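Local atomic coordinates of alpha-galactosidase (Lactobacillus brevis, PDB entry 3MI6), a protein that probably hydrolyses terminal, non-reducing alpha-D-galactose residues from alpha-D-galactosides, as other glycoside hydrolase family 36 enzymes do. Residues 380-384 / 412-417; 408-413 / 472-476; 464-469 / 515-519; 509-513 / 537-542. All coordinates share one frame; numbering follows the deposited sequence.

Contact 1: 380-384 / 412-417; sequences SLGDW and WFEPEM
The indole of Trp384 is held on two faces. Over one face comes Phe413, whose ring edge leads with CD1 in an offset edge-to-face pair, the planes at 60° and the centroids 5.6 Å apart; CD1 of Phe413 lies 3.7 Å from CE3 of Trp384. On the opposite face, toward the rim, sits the backbone N of Gly382 from the same loop. At the edge, near the ring plane, are the carbonyl of Glu414, with O 3.1 Å from Trp384 CZ2, and the six-membered ring of Trp412, whose CZ3 is 3.9 Å from Trp384 CH2. Trp412 in turn has the backbone N of Glu414 over one face, toward the rim, and Leu381 CD1 at its edge. Strand 408-413 is the third of the eight parallel strands of a TIM barrel, and here its C-terminal end, where such barrels carry their active sites, meets the loop that follows the second strand. Trp412 NE1 hydrogen-bonds to Asp479, the predicted nucleophile, reached by turning CG away from its own N (chi1 177°). Glu414 OE2 accepts a hydrogen bond from the backbone N of Asn481, while OE1 passes Leu381 CD2 at 4.0 Å. After the strand the chain makes a type I turn from Glu414 to Met417, and CB of Met417 rests 4.0 Å from Leu381 CD2, the side chains lying side by side.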
loop_
_atom_site.group_PDB
_atom_site.type_symbol
_atom_site.label_atom_id
_atom_site.label_comp_id
_atom_site.label_asym_id
_atom_site.label_seq_id
_atom_site.Cartn_x
_atom_site.Cartn_y
_atom_site.Cartn_z
ATOM N N SER D 380 16.484 14.404 49.267
ATOM C CA SER D 380 17.249 13.254 49.793
ATOM C C SER D 380 17.887 12.344 48.762
ATOM O O SER D 380 18.593 11.402 49.113
ATOM C CB SER D 380 16.365 12.261 50.564
ATOM O OG SER D 380 15.485 12.911 51.459
ATOM N N LEU D 381 17.624 12.609 47.489
ATOM C CA LEU D 381 18.320 11.909 46.424
ATOM C C LEU D 381 19.810 12.168 46.515
ATOM O O LEU D 381 20.285 13.203 46.095
ATOM C CB LEU D 381 17.782 12.334 45.058
ATOM C CG LEU D 381 17.298 11.186 44.163
ATOM C CD1 LEU D 381 16.549 10.119 44.957
ATOM C CD2 LEU D 381 16.430 11.721 43.044
ATOM N N GLY D 382 20.541 11.216 47.075
ATOM C CA GLY D 382 21.978 11.331 47.242
ATOM C C GLY D 382 22.384 10.854 48.624
ATOM O O GLY D 382 23.556 10.618 48.895
ATOM N N ASP D 383 21.395 10.710 49.497
ATOM C CA ASP D 383 21.621 10.309 50.879
ATOM C C ASP D 383 21.328 8.828 51.087
ATOM O O ASP D 383 20.335 8.453 51.714
ATOM C CB ASP D 383 20.744 11.138 51.813
ATOM C CG ASP D 383 21.155 12.588 51.858
ATOM O OD1 ASP D 383 22.291 12.894 51.440
ATOM O OD2 ASP D 383 20.341 13.414 52.320
ATOM N N TRP D 384 22.211 7.990 50.569
ATOM C CA TRP D 384 21.993 6.551 50.564
ATOM C C TRP D 384 22.262 5.898 51.922
ATOM O O TRP D 384 23.104 5.004 52.063
ATOM C CB TRP D 384 22.797 5.910 49.429
ATOM C CG TRP D 384 22.482 6.572 48.113
ATOM C CD1 TRP D 384 23.336 7.297 47.330
ATOM C CD2 TRP D 384 21.208 6.604 47.454
ATOM N NE1 TRP D 384 22.677 7.758 46.216
ATOM C CE2 TRP D 384 21.370 7.347 46.268
ATOM C CE3 TRP D 384 19.951 6.064 47.747
ATOM C CZ2 TRP D 384 20.323 7.568 45.372
ATOM C CZ3 TRP D 384 18.908 6.280 46.856
ATOM C CH2 TRP D 384 19.102 7.025 45.678
ATOM N N TRP D 412 16.074 -0.385 46.355
ATOM C CA TRP D 412 16.106 0.535 45.227
ATOM C C TRP D 412 17.123 1.659 45.460
ATOM O O TRP D 412 17.088 2.352 46.473
ATOM C CB TRP D 412 14.688 1.109 45.090
ATOM C CG TRP D 412 14.439 2.133 44.038
ATOM C CD1 TRP D 412 13.783 1.941 42.865
ATOM C CD2 TRP D 412 14.772 3.533 44.086
ATOM N NE1 TRP D 412 13.700 3.120 42.166
ATOM C CE2 TRP D 412 14.300 4.114 42.892
ATOM C CE3 TRP D 412 15.430 4.349 45.017
ATOM C CZ2 TRP D 412 14.475 5.473 42.595
ATOM C CZ3 TRP D 412 15.595 5.693 44.724
ATOM C CH2 TRP D 412 15.123 6.244 43.526
ATOM N N PHE D 413 18.045 1.822 44.527
ATOM C CA PHE D 413 18.901 2.993 44.497
ATOM C C PHE D 413 18.660 3.759 43.198
ATOM O O PHE D 413 18.179 3.190 42.210
ATOM C CB PHE D 413 20.372 2.588 44.534
ATOM C CG PHE D 413 20.802 1.945 45.814
ATOM C CD1 PHE D 413 21.316 2.710 46.848
ATOM C CD2 PHE D 413 20.718 0.570 45.976
ATOM C CE1 PHE D 413 21.722 2.112 48.030
ATOM C CE2 PHE D 413 21.121 -0.031 47.147
ATOM C CZ PHE D 413 21.621 0.739 48.178
ATOM N N GLU D 414 19.011 5.045 43.205
ATOM C CA GLU D 414 19.127 5.853 41.987
ATOM C C GLU D 414 20.421 6.651 42.100
ATOM O O GLU D 414 20.389 7.862 42.293
ATOM C CB GLU D 414 17.920 6.792 41.814
ATOM C CG GLU D 414 17.778 7.412 40.420
ATOM C CD GLU D 414 16.560 8.324 40.287
ATOM O OE1 GLU D 414 15.654 8.257 41.139
ATOM O OE2 GLU D 414 16.502 9.113 39.322
ATOM N N PRO D 415 21.568 5.957 41.972
ATOM C CA PRO D 415 22.939 6.427 42.238
ATOM C C PRO D 415 23.326 7.709 41.516
ATOM O O PRO D 415 23.816 8.657 42.147
ATOM C CB PRO D 415 23.805 5.297 41.683
ATOM C CG PRO D 415 22.947 4.103 41.745
ATOM C CD PRO D 415 21.563 4.582 41.442
ATOM N N GLU D 416 23.133 7.717 40.201
ATOM C CA GLU D 416 23.591 8.807 39.348
ATOM C C GLU D 416 22.942 10.179 39.657
ATOM O O GLU D 416 23.297 11.183 39.033
ATOM C CB GLU D 416 23.375 8.421 37.874
ATOM C CG GLU D 416 23.906 7.020 37.487
ATOM C CD GLU D 416 23.095 6.355 36.363
ATOM O OE1 GLU D 416 23.141 6.845 35.213
ATOM O OE2 GLU D 416 22.412 5.338 36.627
HETATM N N MSE D 417 22.021 10.220 40.627
HETATM C CA MSE D 417 21.179 11.407 40.881
HETATM C C MSE D 417 21.397 12.140 42.214
HETATM O O MSE D 417 21.783 11.539 43.217
HETATM C CB MSE D 417 19.691 11.050 40.742
HETATM C CG MSE D 417 19.316 10.491 39.377
HETATM SE SE MSE D 417 19.775 11.674 37.862
HETATM C CE MSE D 417 19.661 10.331 36.461
#

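Contact 2: 408-413 / 472-476; sequences KFGLWF and NLDYI
Asp474 and Phe409 grip each other with two hydrogen bonds. Asp474 N donates to Phe409 O at 2.9 Å, nearly along the line of the carbonyl, and Asp474 OD2 accepts from Phe409 N at 3.0 Å, a straight bond (166°) on the anti side of the carboxylate, slightly out of its plane. This ties the start of strand 408-413, third of the parallel strands of the TIM barrel, to the residue just ahead of the fourth, 475-478. Two residues on, Leu411 N reaches Tyr475 O at 3.2 Å, a more bent bond with the donor tilted from the carbonyl plane, and Leu411 pairs with Ile476 in parallel register. On its other side strand 408-413 bonds to strand 363-366, so it is held from both flanks.

Leu411 and Ile476 point to the same face of the sheet, the one covered by helix 454-471. There Leu473, placed just before its strand, bridges two residues of the neighbour: its CD2 lies 3.5 Å from Phe409 CD2 and 4.0 Å from Leu411 CD2. Ile476, extended along chi2 (170°), carries CD1 to 3.6 Å from Phe413 CE2. Tyr475 turns to the other face, across which its OH makes a weak hydrogen bond with Glu525. Gly410 has no side chain, and a CB there would run into the Tyr475 ring; as it is, the edge of that ring, at CD1, stands 3.7 Å from Gly410 CA.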
loop_
_atom_site.group_PDB
_atom_site.type_symbol
_atom_site.label_atom_id
_atom_site.label_comp_id
_atom_site.label_asym_id
_atom_site.label_seq_id
_atom_site.Cartn_x
_atom_site.Cartn_y
_atom_site.Cartn_z
ATOM N N LYS D 408 13.919 -13.564 49.952
ATOM C CA LYS D 408 15.053 -12.757 49.529
ATOM C C LYS D 408 14.709 -11.296 49.697
ATOM O O LYS D 408 13.547 -10.941 49.760
ATOM C CB LYS D 408 15.412 -13.047 48.079
ATOM C CG LYS D 408 16.130 -14.360 47.875
ATOM C CD LYS D 408 16.293 -14.671 46.397
ATOM C CE LYS D 408 17.213 -15.860 46.160
ATOM N NZ LYS D 408 17.389 -16.096 44.696
ATOM N N PHE D 409 15.721 -10.444 49.777
ATOM C CA PHE D 409 15.485 -9.027 50.010
ATOM C C PHE D 409 16.220 -8.175 49.005
ATOM O O PHE D 409 17.383 -8.428 48.698
ATOM C CB PHE D 409 15.901 -8.627 51.427
ATOM C CG PHE D 409 15.655 -7.190 51.732
ATOM C CD1 PHE D 409 14.362 -6.710 51.858
ATOM C CD2 PHE D 409 16.709 -6.310 51.886
ATOM C CE1 PHE D 409 14.122 -5.386 52.129
ATOM C CE2 PHE D 409 16.476 -4.985 52.164
ATOM C CZ PHE D 409 15.177 -4.523 52.286
ATOM N N GLY D 410 15.535 -7.164 48.492
ATOM C CA GLY D 410 16.133 -6.264 47.529
ATOM C C GLY D 410 15.709 -4.847 47.827
ATOM O O GLY D 410 14.671 -4.635 48.470
ATOM N N LEU D 411 16.516 -3.882 47.386
ATOM C CA LEU D 411 16.160 -2.474 47.539
ATOM C C LEU D 411 16.607 -1.600 46.371
ATOM O O LEU D 411 17.410 -2.005 45.542
ATOM C CB LEU D 411 16.621 -1.899 48.897
ATOM C CG LEU D 411 18.070 -1.456 49.132
ATOM C CD1 LEU D 411 18.304 -0.122 48.486
ATOM C CD2 LEU D 411 18.380 -1.349 50.612
ATOM N N TRP D 412 16.074 -0.385 46.355
ATOM C CA TRP D 412 16.106 0.535 45.227
ATOM C C TRP D 412 17.123 1.659 45.460
ATOM O O TRP D 412 17.088 2.352 46.473
ATOM C CB TRP D 412 14.688 1.109 45.090
ATOM C CG TRP D 412 14.439 2.133 44.038
ATOM C CD1 TRP D 412 13.783 1.941 42.865
ATOM C CD2 TRP D 412 14.772 3.533 44.086
ATOM N NE1 TRP D 412 13.700 3.120 42.166
ATOM C CE2 TRP D 412 14.300 4.114 42.892
ATOM C CE3 TRP D 412 15.430 4.349 45.017
ATOM C CZ2 TRP D 412 14.475 5.473 42.595
ATOM C CZ3 TRP D 412 15.595 5.693 44.724
ATOM C CH2 TRP D 412 15.123 6.244 43.526
ATOM N N PHE D 413 18.045 1.822 44.527
ATOM C CA PHE D 413 18.901 2.993 44.497
ATOM C C PHE D 413 18.660 3.759 43.198
ATOM O O PHE D 413 18.179 3.190 42.210
ATOM C CB PHE D 413 20.372 2.588 44.534
ATOM C CG PHE D 413 20.802 1.945 45.814
ATOM C CD1 PHE D 413 21.316 2.710 46.848
ATOM C CD2 PHE D 413 20.718 0.570 45.976
ATOM C CE1 PHE D 413 21.722 2.112 48.030
ATOM C CE2 PHE D 413 21.121 -0.031 47.147
ATOM C CZ PHE D 413 21.621 0.739 48.178
ATOM N N ASN D 472 22.697 -7.371 53.790
ATOM C CA ASN D 472 22.802 -8.648 53.072
ATOM C C ASN D 472 21.876 -8.747 51.866
ATOM O O ASN D 472 21.090 -9.683 51.728
ATOM C CB ASN D 472 22.589 -9.825 54.027
ATOM C CG ASN D 472 23.492 -9.746 55.241
ATOM O OD1 ASN D 472 24.687 -10.089 55.179
ATOM N ND2 ASN D 472 22.934 -9.272 56.352
ATOM N N LEU D 473 21.997 -7.770 50.984
ATOM C CA LEU D 473 21.113 -7.661 49.846
ATOM C C LEU D 473 21.242 -8.819 48.863
ATOM O O LEU D 473 22.331 -9.307 48.585
ATOM C CB LEU D 473 21.375 -6.344 49.138
ATOM C CG LEU D 473 21.106 -5.122 50.004
ATOM C CD1 LEU D 473 21.419 -3.871 49.214
ATOM C CD2 LEU D 473 19.673 -5.113 50.496
ATOM N N ASP D 474 20.117 -9.254 48.329
ATOM C CA ASP D 474 20.141 -10.297 47.331
ATOM C C ASP D 474 19.998 -9.676 45.960
ATOM O O ASP D 474 20.256 -10.329 44.944
ATOM C CB ASP D 474 18.998 -11.273 47.570
ATOM C CG ASP D 474 19.184 -12.068 48.825
ATOM O OD1 ASP D 474 20.074 -12.947 48.830
ATOM O OD2 ASP D 474 18.445 -11.807 49.799
ATOM N N TYR D 475 19.616 -8.403 45.942
ATOM C CA TYR D 475 19.062 -7.782 44.743
ATOM C C TYR D 475 19.000 -6.275 44.915
ATOM O O TYR D 475 18.727 -5.777 46.003
ATOM C CB TYR D 475 17.659 -8.354 44.523
ATOM C CG TYR D 475 16.747 -7.678 43.516
ATOM C CD1 TYR D 475 16.024 -6.553 43.850
ATOM C CD2 TYR D 475 16.537 -8.233 42.261
ATOM C CE1 TYR D 475 15.156 -5.962 42.941
ATOM C CE2 TYR D 475 15.668 -7.653 41.346
ATOM C CZ TYR D 475 14.977 -6.518 41.690
ATOM O OH TYR D 475 14.113 -5.934 40.777
ATOM N N ILE D 476 19.260 -5.558 43.833
ATOM C CA ILE D 476 19.189 -4.106 43.826
ATOM C C ILE D 476 18.468 -3.628 42.556
ATOM O O ILE D 476 18.778 -4.043 41.441
ATOM C CB ILE D 476 20.608 -3.474 43.965
ATOM C CG1 ILE D 476 21.003 -3.370 45.442
ATOM C CG2 ILE D 476 20.667 -2.110 43.337
ATOM C CD1 ILE D 476 22.438 -2.993 45.666
#

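Contact 3: 464-469 / 515-519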
loop_
_atom_site.group_PDB
_atom_site.type_symbol
_atom_site.label_atom_id
_atom_site.label_comp_id
_atom_site.label_asym_id
_atom_site.label_seq_id
_atom_site.Cartn_x
_atom_site.Cartn_y
_atom_site.Cartn_z
HETATM N N MSE D 464 27.179 2.040 48.541
HETATM C CA MSE D 464 26.320 0.928 48.160
HETATM C C MSE D 464 26.779 -0.411 48.737
HETATM O O MSE D 464 25.954 -1.198 49.212
HETATM C CB MSE D 464 26.171 0.860 46.648
HETATM C CG MSE D 464 25.303 1.966 46.120
HETATM SE SE MSE D 464 24.929 1.804 44.216
HETATM C CE MSE D 464 25.644 3.502 43.649
ATOM N N SER D 465 28.088 -0.659 48.707
ATOM C CA SER D 465 28.641 -1.882 49.279
ATOM C C SER D 465 28.413 -1.914 50.783
ATOM O O SER D 465 28.177 -2.970 51.359
ATOM C CB SER D 465 30.122 -2.030 48.937
ATOM O OG SER D 465 30.802 -0.818 49.163
ATOM N N GLN D 466 28.454 -0.753 51.418
ATOM C CA GLN D 466 28.178 -0.694 52.842
ATOM C C GLN D 466 26.759 -1.153 53.118
ATOM O O GLN D 466 26.476 -1.714 54.176
ATOM C CB GLN D 466 28.396 0.714 53.392
ATOM C CG GLN D 466 29.853 1.120 53.449
ATOM C CD GLN D 466 30.070 2.444 54.149
ATOM O OE1 GLN D 466 29.123 3.202 54.392
ATOM N NE2 GLN D 466 31.326 2.736 54.474
HETATM N N MSE D 467 25.875 -0.924 52.149
HETATM C CA MSE D 467 24.466 -1.271 52.287
HETATM C C MSE D 467 24.190 -2.740 51.942
HETATM O O MSE D 467 23.303 -3.376 52.524
HETATM C CB MSE D 467 23.614 -0.349 51.424
HETATM C CG MSE D 467 22.132 -0.386 51.773
HETATM SE SE MSE D 467 21.712 0.263 53.578
HETATM C CE MSE D 467 22.785 1.897 53.543
ATOM N N ILE D 468 24.962 -3.264 50.992
ATOM C CA ILE D 468 24.884 -4.665 50.604
ATOM C C ILE D 468 25.411 -5.554 51.715
ATOM O O ILE D 468 24.843 -6.615 51.977
ATOM C CB ILE D 468 25.703 -4.939 49.340
ATOM C CG1 ILE D 468 25.073 -4.250 48.132
ATOM C CG2 ILE D 468 25.811 -6.419 49.087
ATOM C CD1 ILE D 468 25.975 -4.241 46.910
ATOM N N GLU D 469 26.492 -5.121 52.366
ATOM C CA GLU D 469 27.074 -5.863 53.493
ATOM C C GLU D 469 26.212 -5.745 54.746
ATOM O O GLU D 469 25.967 -6.722 55.448
ATOM C CB GLU D 469 28.499 -5.386 53.798
ATOM C CG GLU D 469 29.567 -5.839 52.792
ATOM C CD GLU D 469 30.982 -5.763 53.356
ATOM O OE1 GLU D 469 31.138 -5.366 54.537
ATOM O OE2 GLU D 469 31.938 -6.106 52.624
ATOM N N LEU D 515 30.807 -3.102 41.656
ATOM C CA LEU D 515 29.797 -3.717 42.501
ATOM C C LEU D 515 29.569 -5.195 42.161
ATOM O O LEU D 515 29.424 -6.021 43.058
ATOM C CB LEU D 515 28.479 -2.960 42.393
ATOM C CG LEU D 515 28.358 -1.554 42.952
ATOM C CD1 LEU D 515 27.016 -0.992 42.534
ATOM C CD2 LEU D 515 28.502 -1.556 44.463
ATOM N N THR D 516 29.534 -5.538 40.874
ATOM C CA THR D 516 29.278 -6.932 40.497
ATOM C C THR D 516 30.463 -7.870 40.730
ATOM O O THR D 516 30.275 -9.061 40.971
ATOM C CB THR D 516 28.712 -7.086 39.059
ATOM O OG1 THR D 516 29.664 -6.637 38.081
ATOM C CG2 THR D 516 27.418 -6.314 38.938
ATOM N N GLN D 517 31.679 -7.337 40.686
ATOM C CA GLN D 517 32.851 -8.159 40.978
ATOM C C GLN D 517 32.999 -8.421 42.480
ATOM O O GLN D 517 33.395 -9.511 42.888
ATOM C CB GLN D 517 34.121 -7.547 40.391
ATOM C CG GLN D 517 33.952 -7.163 38.951
ATOM C CD GLN D 517 35.231 -7.263 38.158
ATOM O OE1 GLN D 517 35.706 -6.266 37.586
ATOM N NE2 GLN D 517 35.802 -8.475 38.107
ATOM N N ALA D 518 32.646 -7.436 43.300
ATOM C CA ALA D 518 32.830 -7.551 44.743
ATOM C C ALA D 518 31.712 -8.296 45.439
ATOM O O ALA D 518 31.926 -8.858 46.503
ATOM C CB ALA D 518 33.006 -6.186 45.363
ATOM N N TYR D 519 30.521 -8.290 44.849
ATOM C CA TYR D 519 29.359 -8.969 45.437
ATOM C C TYR D 519 28.551 -9.694 44.366
ATOM O O TYR D 519 27.402 -9.342 44.112
ATOM C CB TYR D 519 28.455 -7.961 46.164
ATOM C CG TYR D 519 29.176 -7.042 47.144
ATOM C CD1 TYR D 519 29.298 -7.379 48.490
ATOM C CD2 TYR D 519 29.726 -5.836 46.723
ATOM C CE1 TYR D 519 29.950 -6.548 49.380
ATOM C CE2 TYR D 519 30.375 -5.005 47.605
ATOM C CZ TYR D 519 30.487 -5.359 48.934
ATOM O OH TYR D 519 31.138 -4.519 49.810
#
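Tyr519 lays a face of its ring on Ile468, whose CD1 sits over that face while CG2 comes to 3.7 Å from Tyr519 CD1 nearer the root of the ring. The two residues belong to consecutive helices on the outside of the TIM barrel: helix 454-471 precedes the fourth strand and helix 500-518 follows it, and Tyr519 is the first residue to leave the second helix. CG of Tyr519 is anti to its carbonyl carbon (chi1 -50°), which sends the ring across to the first helix, with Leu515 O in plane at the ring edge.

Around the far end of the ring, Glu469 crosses at about a right angle, its CG at the edge, 3.5 Å from Tyr519 CE1, and its carboxylate plane is turned 72° from the ring. The phenol OH may give Glu469 OE2 a hydrogen bond, but at 3.3 Å it is weak, and the position of the hydroxyl is doubtful. In the same helix, Ser465 OG is spent on Phe461 O. An alanine at Tyr519 removes the ring over Ile468, which would probably open a gap between the two helices and leave Glu469 CG without its packing partner.

Leu515, one helical turn before Tyr519, reaches helix 454-471 with both methyls: CD2 lies 4.4 Å from Ile468 CD1, and CD1 meets the selenium of selenomethionine Met464 at 3.9 Å, the two chains crossing at about a right angle.

Contact 4: 509-513 / 537-542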
loop_
_atom_site.group_PDB
_atom_site.type_symbol
_atom_site.label_atom_id
_atom_site.label_comp_id
_atom_site.label_asym_id
_atom_site.label_seq_id
_atom_site.Cartn_x
_atom_site.Cartn_y
_atom_site.Cartn_z
ATOM N N TYR D 509 29.492 2.219 33.956
ATOM C CA TYR D 509 30.058 0.877 33.865
ATOM C C TYR D 509 31.054 0.623 34.994
ATOM O O TYR D 509 31.021 -0.425 35.643
ATOM C CB TYR D 509 30.707 0.618 32.510
ATOM C CG TYR D 509 29.725 0.634 31.377
ATOM C CD1 TYR D 509 28.416 0.231 31.573
ATOM C CD2 TYR D 509 30.099 1.048 30.118
ATOM C CE1 TYR D 509 27.502 0.232 30.550
ATOM C CE2 TYR D 509 29.182 1.065 29.077
ATOM C CZ TYR D 509 27.879 0.653 29.303
ATOM O OH TYR D 509 26.957 0.657 28.274
ATOM N N GLN D 510 31.932 1.587 35.236
ATOM C CA GLN D 510 32.839 1.512 36.377
ATOM C C GLN D 510 32.085 1.058 37.627
ATOM O O GLN D 510 32.506 0.136 38.321
ATOM C CB GLN D 510 33.509 2.874 36.629
ATOM C CG GLN D 510 34.855 3.082 35.928
ATOM C CD GLN D 510 35.822 1.944 36.214
ATOM O OE1 GLN D 510 36.405 1.856 37.317
ATOM N NE2 GLN D 510 35.987 1.049 35.227
ATOM N N LEU D 511 30.961 1.704 37.908
ATOM C CA LEU D 511 30.238 1.418 39.139
ATOM C C LEU D 511 29.629 0.021 39.126
ATOM O O LEU D 511 29.642 -0.681 40.139
ATOM C CB LEU D 511 29.143 2.452 39.376
ATOM C CG LEU D 511 28.923 2.886 40.823
ATOM C CD1 LEU D 511 27.535 3.454 40.958
ATOM C CD2 LEU D 511 29.121 1.749 41.802
ATOM N N TYR D 512 29.084 -0.378 37.986
ATOM C CA TYR D 512 28.459 -1.683 37.879
ATOM C C TYR D 512 29.553 -2.706 37.895
ATOM O O TYR D 512 29.370 -3.821 38.375
ATOM C CB TYR D 512 27.707 -1.817 36.556
ATOM C CG TYR D 512 26.216 -1.613 36.628
ATOM C CD1 TYR D 512 25.628 -0.481 36.092
ATOM C CD2 TYR D 512 25.396 -2.568 37.211
ATOM C CE1 TYR D 512 24.261 -0.294 36.149
ATOM C CE2 TYR D 512 24.036 -2.400 37.274
ATOM C CZ TYR D 512 23.465 -1.264 36.739
ATOM O OH TYR D 512 22.093 -1.095 36.801
ATOM N N ALA D 513 30.695 -2.340 37.334
ATOM C CA ALA D 513 31.781 -3.292 37.215
ATOM C C ALA D 513 32.322 -3.630 38.597
ATOM O O ALA D 513 32.594 -4.787 38.897
ATOM C CB ALA D 513 32.874 -2.755 36.308
ATOM N N GLY D 537 24.075 -3.063 26.721
ATOM C CA GLY D 537 25.121 -2.540 27.569
ATOM C C GLY D 537 24.863 -2.881 29.018
ATOM O O GLY D 537 25.786 -3.178 29.768
HETATM N N MSE D 538 23.601 -2.833 29.417
HETATM C CA MSE D 538 23.249 -3.066 30.806
HETATM C C MSE D 538 23.047 -4.542 31.130
HETATM O O MSE D 538 23.240 -4.943 32.274
HETATM C CB MSE D 538 21.994 -2.285 31.155
HETATM C CG MSE D 538 22.103 -0.822 30.840
HETATM SE SE MSE D 538 23.044 0.158 32.258
HETATM C CE MSE D 538 21.817 -0.191 33.735
HETATM N N MSE D 539 22.661 -5.337 30.127
HETATM C CA MSE D 539 22.430 -6.761 30.316
HETATM C C MSE D 539 23.721 -7.520 30.643
HETATM O O MSE D 539 23.685 -8.597 31.249
HETATM C CB MSE D 539 21.781 -7.391 29.074
HETATM C CG MSE D 539 20.460 -6.759 28.622
HETATM SE SE MSE D 539 19.058 -6.641 29.997
HETATM C CE MSE D 539 17.960 -5.309 29.103
ATOM N N TYR D 540 24.857 -6.975 30.219
ATOM C CA TYR D 540 26.137 -7.566 30.548
ATOM C C TYR D 540 26.288 -7.663 32.062
ATOM O O TYR D 540 26.752 -8.671 32.582
ATOM C CB TYR D 540 27.250 -6.723 29.956
ATOM C CG TYR D 540 28.643 -7.186 30.295
ATOM C CD1 TYR D 540 29.286 -6.713 31.429
ATOM C CD2 TYR D 540 29.332 -8.066 29.465
ATOM C CE1 TYR D 540 30.554 -7.113 31.736
ATOM C CE2 TYR D 540 30.609 -8.470 29.764
ATOM C CZ TYR D 540 31.220 -7.990 30.906
ATOM O OH TYR D 540 32.505 -8.376 31.240
ATOM N N TYR D 541 25.862 -6.617 32.760
ATOM C CA TYR D 541 26.017 -6.505 34.204
ATOM C C TYR D 541 24.748 -6.926 34.914
ATOM O O TYR D 541 24.798 -7.676 35.884
ATOM C CB TYR D 541 26.318 -5.054 34.583
ATOM C CG TYR D 541 27.639 -4.552 34.072
ATOM C CD1 TYR D 541 28.817 -4.895 34.721
ATOM C CD2 TYR D 541 27.719 -3.729 32.951
ATOM C CE1 TYR D 541 30.040 -4.449 34.272
ATOM C CE2 TYR D 541 28.952 -3.270 32.492
ATOM C CZ TYR D 541 30.105 -3.642 33.168
ATOM O OH TYR D 541 31.341 -3.219 32.763
ATOM N N ALA D 542 23.615 -6.402 34.438
ATOM C CA ALA D 542 22.291 -6.656 35.007
ATOM C C ALA D 542 21.471 -7.488 34.022
ATOM O O ALA D 542 21.057 -6.980 32.978
ATOM C CB ALA D 542 21.589 -5.342 35.287
#
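An aromatic cluster of Tyr509, Tyr512 and Tyr541 ties helix 500-518 of the TIM barrel to the short helical turn ahead of strand 544-546, behind the predicted substrate residue Trp478, on whose ring Tyr512 stacks. Tyr541 lies at the centre. One face of its ring receives Tyr512 CB in a CH-pi contact, 3.9 Å from the centroid and 21° off the normal; on the other face sits CD1 of Tyr540, its neighbour in sequence. The rings of Tyr512 and Tyr509 are near parallel to that of Tyr541, at 28° and 24°, but slid far enough that they barely overlap it; contact with Tyr509 is through CD1, 3.7 Å from Tyr541 CE2. At the remaining corner CE1 of Tyr541 meets the helix backbone, 3.6 Å from Ala513 CA. The ring thus lies against the helix, with Tyr512 and Tyr509 both on the same side of its plane.

Selenomethionine Met538 joins in obliquely, its selenium 5.0 Å from the centroid of the Tyr512 ring, a Met-aromatic contact; its bent chain brings the methyl CE to 3.4 Å from Tyr512 CE1. A serine in place of Tyr541 would probably leave a gap against helix 500-518, with Tyr512 CB and Tyr509 CD1 without their aromatic partner.

No hydrogen bond crosses between the segments: Tyr509 OH is satisfied by Ser255 of the N-terminal domain, so the joint itself relies on ring carbons, one ring face and methyls.

How the contacts relate
Along the chain, contact 1 comes first, folding the loop after the second barrel strand back on the end of the third. Contact 2 starts on that same strand, sharing Trp412 and Phe413 with contact 1, and closes the strand-helix-strand crossover to the fourth strand. Contact 3 opens inside that crossover, on helix 454-471, and ends beyond it, so contacts 2 and 3 cross; contact 4 crosses contact 3 likewise, both using helix 500-518. Packing joins them: Met464 touches both Pro415 and Leu511, Ile468 lies on Ile476, and Met467 on Phe413. Together they tie strands three and four, their two outer helices and the turn before the sixth strand.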